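PDB 3JW4: transcriptional regulator, MarR/EmrR family from Clostridium acetobutylicum, which probably binds DNA as a winged helix-turn-helix transcription factor of the MarR family, regulating the expression of its target genes. Local coordinates for the interface of chains A and B. Residues are numbered along the deposited sequence; one frame, centred on the assembly and turned at random. Chains: chain A/B, Transcriptional regulator, MarR/EmrR family.

The interface of chains A and B. Residues chain A 138, 141-142, 145; chain B 14-15, 18, 22.
Two helices pack here across the two-fold dimer interface typical of MarR proteins: helix 131-146 of chain A and the first turns of helix 14-35 of chain B, with an equivalent patch generated when the chains are exchanged. The seam is mostly apolar, with the amide of A:Asn145 packed against B:Leu18 and B:Ile22 and no N or O within bonding reach of the other chain. B:Leu18 is its centre, burying 79 Å² against the partner. Its CG lies anti to the carbonyl carbon (chi1 -66°), which sends the isobutyl fork towards helix 131-146 of chain A, one methyl to each side. CD1 turns toward selenomethionine A:Met138, meeting SE at 3.7 Å, and also touches CB of A:Leu141 and CG1 of A:Ile142. CD2 goes the other way, lying 3.7 Å from CB of A:Asn145, whose side chain crosses that of the leucine at about a right angle.

A:Met138 starts out with CG anti to the backbone N (chi1 180°), then bends at chi2 and chi3 so that its end hooks over the start of the B helix. The terminal CE settles 3.6 Å from CB of B:Pro14 and 3.8 Å from CD1 of B:Tyr15. That tyrosine offers its ring edge to the A helix: the backbone N of A:Met138 lies in the ring plane, 3.7 Å from CE1, a packing contact rather than a polar one. A:Leu141 drops between B:Tyr15 and B:Ile22, crossing both at roughly right angles, with CD1 pointing to the tyrosine and CD2 to the isoleucine. B:Ile22 reaches towards the A helix with CG1 anti to the carbonyl carbon, and its CD1 methyl ends 3.8 Å from both CD2 and the carbonyl O of A:Leu141.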
loop_
_atom_site.group_PDB
_atom_site.type_symbol
_atom_site.label_atom_id
_atom_site.label_comp_id
_atom_site.label_asym_id
_atom_site.label_seq_id
_atom_site.Cartn_x
_atom_site.Cartn_y
_atom_site.Cartn_z
HETATM N N MSE A 138 11.907 15.012 -7.594
HETATM C CA MSE A 138 12.355 14.043 -8.588
HETATM C C MSE A 138 13.798 13.649 -8.335
HETATM O O MSE A 138 14.104 12.469 -8.266
HETATM C CB MSE A 138 12.181 14.587 -9.984
HETATM C CG MSE A 138 12.639 13.615 -11.045
HETATM SE SE MSE A 138 11.653 11.945 -10.921
HETATM C CE MSE A 138 10.196 12.572 -11.790
ATOM N N LEU A 141 13.873 11.549 -4.951
ATOM C CA LEU A 141 13.278 10.234 -5.054
ATOM C C LEU A 141 14.168 9.284 -5.864
ATOM O O LEU A 141 14.311 8.113 -5.515
ATOM C CB LEU A 141 11.865 10.279 -5.666
ATOM C CG LEU A 141 10.755 10.875 -4.800
ATOM C CD1 LEU A 141 9.477 10.939 -5.642
ATOM C CD2 LEU A 141 10.526 10.062 -3.512
ATOM N N ILE A 142 14.785 9.790 -6.927
ATOM C CA ILE A 142 15.698 8.982 -7.715
ATOM C C ILE A 142 16.836 8.468 -6.802
ATOM O O ILE A 142 17.160 7.273 -6.812
ATOM C CB ILE A 142 16.236 9.757 -8.927
ATOM C CG1 ILE A 142 15.115 10.021 -9.936
ATOM C CG2 ILE A 142 17.428 9.008 -9.601
ATOM C CD1 ILE A 142 15.541 10.904 -11.111
ATOM N N ASN A 145 15.557 5.899 -4.201
ATOM C CA ASN A 145 15.302 4.622 -4.835
ATOM C C ASN A 145 16.602 3.907 -5.247
ATOM O O ASN A 145 16.722 2.671 -5.155
ATOM C CB ASN A 145 14.358 4.800 -5.995
ATOM C CG ASN A 145 13.902 3.482 -6.601
ATOM O OD1 ASN A 145 13.241 2.682 -5.940
ATOM N ND2 ASN A 145 14.183 3.288 -7.887
ATOM N N PRO B 14 6.385 8.994 -13.581
ATOM C CA PRO B 14 7.672 8.869 -12.891
ATOM C C PRO B 14 7.665 9.033 -11.380
ATOM O O PRO B 14 8.243 8.179 -10.713
ATOM C CB PRO B 14 8.550 9.926 -13.549
ATOM C CG PRO B 14 7.892 10.281 -14.793
ATOM C CD PRO B 14 6.460 9.857 -14.758
ATOM N N TYR B 15 7.017 10.068 -10.832
ATOM C CA TYR B 15 6.933 10.234 -9.384
ATOM C C TYR B 15 6.246 9.039 -8.721
ATOM O O TYR B 15 6.749 8.512 -7.711
ATOM C CB TYR B 15 6.126 11.464 -8.971
ATOM C CG TYR B 15 6.713 12.834 -9.200
ATOM C CD1 TYR B 15 7.986 13.181 -8.764
ATOM C CD2 TYR B 15 5.926 13.837 -9.766
ATOM C CE1 TYR B 15 8.493 14.522 -8.965
ATOM C CE2 TYR B 15 6.420 15.122 -9.974
ATOM C CZ TYR B 15 7.701 15.462 -9.541
ATOM O OH TYR B 15 8.117 16.760 -9.758
ATOM N N LEU B 18 8.389 5.880 -8.489
ATOM C CA LEU B 18 9.410 5.931 -7.446
ATOM C C LEU B 18 8.818 5.817 -6.072
ATOM O O LEU B 18 9.361 5.105 -5.224
ATOM C CB LEU B 18 10.237 7.225 -7.538
ATOM C CG LEU B 18 11.067 7.250 -8.817
ATOM C CD1 LEU B 18 11.517 8.651 -9.177
ATOM C CD2 LEU B 18 12.278 6.276 -8.738
ATOM N N ILE B 22 9.885 2.666 -3.804
ATOM C CA ILE B 22 10.418 2.907 -2.465
ATOM C C ILE B 22 9.498 2.281 -1.394
ATOM O O ILE B 22 9.954 1.487 -0.532
ATOM C CB ILE B 22 10.644 4.405 -2.216
ATOM C CG1 ILE B 22 11.799 4.943 -3.073
ATOM C CG2 ILE B 22 11.019 4.663 -0.780
ATOM C CD1 ILE B 22 11.746 6.458 -3.243
#